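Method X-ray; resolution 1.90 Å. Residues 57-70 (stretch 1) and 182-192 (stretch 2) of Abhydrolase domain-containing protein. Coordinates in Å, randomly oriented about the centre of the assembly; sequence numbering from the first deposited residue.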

# COMPACT_ATOMS: atom_id res chain seq x y z
N ARG B 57 -7.23 -5.01 -19.88
CA ARG B 57 -6.94 -4.32 -21.11
C ARG B 57 -6.24 -5.30 -22.07
O ARG B 57 -5.36 -6.04 -21.68
N GLY B 58 -6.66 -5.24 -23.31
CA GLY B 58 -6.07 -6.09 -24.35
C GLY B 58 -6.83 -7.40 -24.57
O GLY B 58 -6.50 -8.10 -25.53
N TYR B 59 -7.77 -7.78 -23.68
CA TYR B 59 -8.36 -9.12 -23.70
C TYR B 59 -9.83 -9.02 -23.69
O TYR B 59 -10.37 -7.98 -23.29
N GLY B 60 -10.50 -10.09 -24.17
CA GLY B 60 -11.93 -10.22 -23.95
C GLY B 60 -12.63 -9.02 -24.57
O GLY B 60 -12.33 -8.65 -25.67
N LYS B 61 -13.52 -8.37 -23.83
CA LYS B 61 -14.33 -7.26 -24.36
C LYS B 61 -13.76 -5.87 -23.99
O LYS B 61 -14.36 -4.81 -24.26
N SER B 62 -12.60 -5.87 -23.38
CA SER B 62 -11.96 -4.59 -22.98
C SER B 62 -11.34 -3.91 -24.20
O SER B 62 -11.01 -4.60 -25.16
N ASP B 63 -11.15 -2.58 -24.11
CA ASP B 63 -10.26 -1.82 -25.01
C ASP B 63 -8.84 -2.38 -24.96
O ASP B 63 -8.40 -2.92 -23.92
N ALA B 64 -8.09 -2.24 -26.05
CA ALA B 64 -6.72 -2.74 -26.11
C ALA B 64 -5.85 -1.55 -26.54
O ALA B 64 -5.57 -1.36 -27.72
N PRO B 65 -5.47 -0.71 -25.59
CA PRO B 65 -4.52 0.35 -25.90
C PRO B 65 -3.13 -0.15 -26.26
O PRO B 65 -2.80 -1.35 -26.16
N ALA B 66 -2.27 0.81 -26.61
CA ALA B 66 -0.94 0.54 -27.11
C ALA B 66 -0.05 0.06 -26.01
O ALA B 66 0.79 -0.82 -26.22
N THR B 67 -0.34 0.55 -24.81
CA THR B 67 0.53 0.45 -23.71
C THR B 67 -0.21 0.13 -22.39
O THR B 67 -1.46 0.09 -22.32
N GLY B 68 0.62 -0.17 -21.39
CA GLY B 68 0.20 -0.34 -20.02
C GLY B 68 -0.03 -1.78 -19.59
O GLY B 68 -0.82 -2.01 -18.69
N TYR B 69 0.71 -2.73 -20.16
CA TYR B 69 0.56 -4.16 -19.87
C TYR B 69 1.49 -4.62 -18.76
O TYR B 69 1.45 -5.79 -18.34
N ASP B 70 2.33 -3.68 -18.28
CA ASP B 70 3.22 -3.88 -17.12
C ASP B 70 2.36 -4.08 -15.90
O ASP B 70 1.16 -3.68 -15.88
N VAL B 182 -7.93 -16.64 -28.92
CA VAL B 182 -7.88 -15.99 -30.24
C VAL B 182 -8.58 -14.63 -30.24
O VAL B 182 -8.10 -13.73 -30.89
N ASP B 183 -9.58 -14.47 -29.37
CA ASP B 183 -10.23 -13.20 -29.09
C ASP B 183 -9.33 -12.09 -28.58
O ASP B 183 -9.61 -10.91 -28.77
N ALA B 184 -8.27 -12.45 -27.92
CA ALA B 184 -7.36 -11.50 -27.37
C ALA B 184 -6.78 -10.61 -28.50
O ALA B 184 -6.59 -11.03 -29.66
N SER B 185 -6.57 -9.34 -28.17
CA SER B 185 -5.82 -8.47 -29.08
C SER B 185 -4.39 -9.04 -29.32
O SER B 185 -3.74 -9.49 -28.39
N SER B 186 -3.90 -9.02 -30.56
CA SER B 186 -2.54 -9.49 -30.83
C SER B 186 -1.51 -8.68 -30.05
O SER B 186 -0.55 -9.23 -29.52
N HIS B 187 -1.77 -7.37 -29.95
CA HIS B 187 -0.74 -6.45 -29.42
C HIS B 187 -0.72 -6.48 -27.89
O HIS B 187 0.34 -6.41 -27.29
N GLY B 188 -1.87 -6.66 -27.26
CA GLY B 188 -1.89 -6.96 -25.81
C GLY B 188 -1.18 -8.26 -25.46
O GLY B 188 -0.40 -8.30 -24.51
N THR B 189 -1.47 -9.31 -26.23
CA THR B 189 -0.83 -10.58 -26.05
C THR B 189 0.68 -10.38 -26.07
O THR B 189 1.36 -10.87 -25.19
N ILE B 190 1.20 -9.63 -27.04
CA ILE B 190 2.66 -9.38 -27.08
C ILE B 190 3.19 -8.59 -25.86
O ILE B 190 4.12 -9.02 -25.20
N GLN B 191 2.61 -7.43 -25.60
CA GLN B 191 3.02 -6.58 -24.48
C GLN B 191 2.93 -7.29 -23.11
O GLN B 191 3.85 -7.15 -22.28
N SER B 192 1.93 -8.15 -22.89
CA SER B 192 1.85 -8.91 -21.63
C SER B 192 2.89 -9.99 -21.54
O SER B 192 3.34 -10.27 -20.44

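Stretch 1 runs without regular helix or strand across the loop and first helical turns of stretch 2, and the two bury 586 Å² between them. At its start Arg57 (chi1 p, chi2 t, chi3 p) takes no part in the contact. The end of its side chain leads away from stretch 2, and NH2 donates to Thr67 O at 3.0 Å, tying the beginning of the loop to its later part.

Gly58 forms the polar centre of the contact. Its carbonyl oxygen accepts two hydrogen bonds from Ser185, one from Ser185 OG to Gly58 O (2.7 Å) and one from Ser185 N to Gly58 O (2.9 Å). Ser185 points toward stretch 1 in the p rotamer, and its hydroxyl does double duty: while donating to the carbonyl it accepts from the backbone of its own helix, Gly188 N to Ser185 OG being 3.0 Å, and so caps the helix N-terminus. The backbones come close here, with Gly58 CA and Gly188 CA 4.5 Å apart. Both residues lack a side chain where one would point into the contact; a CB on Gly58 would lie 2.6 Å from Tyr69 CE1, and one on Gly188 would lie 2.5 Å from Ser185 OG.

The CA-to-CB bond of Tyr59 points away from stretch 2, yet the m rotamer brings the end of the ring back to it. Tyr59 CD2 packs on Ala184 CB at 3.7 Å, and farther along the ring the hydroxyl reaches the helix, where Tyr59 OH and Ser192 OG share a hydrogen bond of 2.8 Å. Ser192, also m, lies at the ring edge, near its plane. Tyr59 O accepts from Ser62 N (3.1 Å), closing a type II' turn that carries Gly60 past Asp183. The t rotamer of Asp183 brings its carboxylate in, with OD2 3.0 Å from Gly60 CA. Water 1 lies between the backbones at this point, its oxygen 2.8 Å from Gly60 O and 2.7 Å from Asp183 O, within reach to donate to either.

Lys61, Ser62 and Asp63 make no contact with stretch 2, and the chain returns at Ala64, whose methyl points toward it and meets Ser185 with CB to CB at 3.6 Å. Pro65 and Ala66 both turn their side chains away and present backbone instead; His187, in the p rotamer, covers this part of the loop. Thr67 and Gly68 pass by without contact.

Tyr69 has the largest area covered by the other stretch. It points toward the helix in the m rotamer, and Gly188 CA sits over one face of the ring, 3.9 Å from the centroid of Tyr69, in a CH-pi contact that the absence of a side chain at Gly188 permits. Gln191 (chi1 m, chi2 m) packs against the same ring, its CB 3.3 Å from Tyr69 CD2, and Ser192 OG approaches Tyr69 CD1 at 3.6 Å. The Tyr69 hydroxyl donates back to its own loop, OH to Pro65 O at 2.8 Å. Asp70 (chi1 p) turns away from stretch 2 and caps the helix that follows.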

# COMPACT_ATOMS: atom_id res chain seq x y z
CB ARG B 57 -6.08 -3.09 -20.96
CG ARG B 57 -4.76 -3.23 -20.29
CD ARG B 57 -4.05 -1.88 -20.35
NE ARG B 57 -4.49 -0.94 -19.32
CZ ARG B 57 -4.17 0.36 -19.30
NH1 ARG B 57 -4.59 1.13 -18.27
NH2 ARG B 57 -3.46 0.91 -20.28
CB TYR B 59 -7.91 -9.94 -22.51
CG TYR B 59 -6.41 -10.09 -22.54
CD1 TYR B 59 -5.59 -9.09 -22.04
CD2 TYR B 59 -5.81 -11.17 -23.16
CE1 TYR B 59 -4.22 -9.16 -22.13
CE2 TYR B 59 -4.43 -11.27 -23.22
CZ TYR B 59 -3.64 -10.30 -22.73
OH TYR B 59 -2.29 -10.45 -22.81
CB LYS B 61 -15.72 -7.47 -23.87
CG LYS B 61 -16.24 -8.85 -24.27
CD LYS B 61 -17.62 -9.16 -23.73
CE LYS B 61 -18.67 -8.23 -24.32
NZ LYS B 61 -18.55 -7.97 -25.79
CB SER B 62 -10.94 -4.84 -21.90
OG SER B 62 -11.62 -5.29 -20.71
CB ASP B 63 -10.16 -0.30 -24.62
CG ASP B 63 -11.50 0.47 -24.73
OD1 ASP B 63 -12.55 -0.11 -25.12
OD2 ASP B 63 -11.48 1.69 -24.36
CB ALA B 64 -6.59 -3.92 -27.07
CB PRO B 65 -4.45 1.14 -24.57
CG PRO B 65 -4.66 0.10 -23.55
CD PRO B 65 -5.70 -0.82 -24.13
CB ALA B 66 -0.37 1.80 -27.75
CB THR B 67 1.29 1.82 -23.63
OG1 THR B 67 2.54 1.59 -23.01
CG2 THR B 67 0.51 2.91 -22.89
CB TYR B 69 0.69 -4.98 -21.17
CG TYR B 69 -0.42 -4.65 -22.15
CD1 TYR B 69 -1.61 -5.32 -22.12
CD2 TYR B 69 -0.30 -3.61 -23.03
CE1 TYR B 69 -2.64 -4.99 -22.97
CE2 TYR B 69 -1.31 -3.27 -23.86
CZ TYR B 69 -2.48 -3.99 -23.86
OH TYR B 69 -3.53 -3.66 -24.67
CB ASP B 70 4.15 -2.68 -16.97
CG ASP B 70 3.38 -1.36 -16.78
OD1 ASP B 70 2.90 -0.81 -17.80
OD2 ASP B 70 3.19 -0.92 -15.62
CB VAL B 182 -8.37 -16.85 -31.40
CG1 VAL B 182 -7.71 -18.23 -31.41
CG2 VAL B 182 -9.84 -16.96 -31.39
CB ASP B 183 -11.36 -13.43 -28.04
CG ASP B 183 -12.04 -12.14 -27.62
OD1 ASP B 183 -12.96 -11.66 -28.31
OD2 ASP B 183 -11.61 -11.56 -26.60
CB ALA B 184 -6.27 -12.23 -26.63
CB SER B 185 -5.72 -7.06 -28.48
OG SER B 185 -4.83 -7.02 -27.35
CB SER B 186 -2.23 -9.40 -32.33
OG SER B 186 -2.64 -8.12 -32.81
CB HIS B 187 -0.90 -5.07 -29.93
CG HIS B 187 -2.27 -4.52 -29.79
ND1 HIS B 187 -2.55 -3.51 -28.91
CD2 HIS B 187 -3.45 -4.91 -30.30
CE1 HIS B 187 -3.83 -3.21 -28.98
NE2 HIS B 187 -4.40 -4.03 -29.83
CB THR B 189 -1.29 -11.60 -27.10
OG1 THR B 189 -2.68 -11.84 -26.93
CG2 THR B 189 -0.51 -12.90 -27.02
CB ILE B 190 3.04 -8.71 -28.39
CG1 ILE B 190 2.92 -9.77 -29.51
CG2 ILE B 190 4.39 -8.03 -28.31
CD1 ILE B 190 2.84 -9.17 -30.88
CB GLN B 191 2.22 -5.26 -24.47
CG GLN B 191 2.34 -4.35 -25.72
CD GLN B 191 3.74 -3.90 -26.07
OE1 GLN B 191 4.57 -4.67 -26.58
NE2 GLN B 191 4.01 -2.65 -25.82
CB SER B 192 0.50 -9.59 -21.43
OG SER B 192 -0.59 -8.70 -21.41
O HOH W 1 -9.97 -8.77 -27.19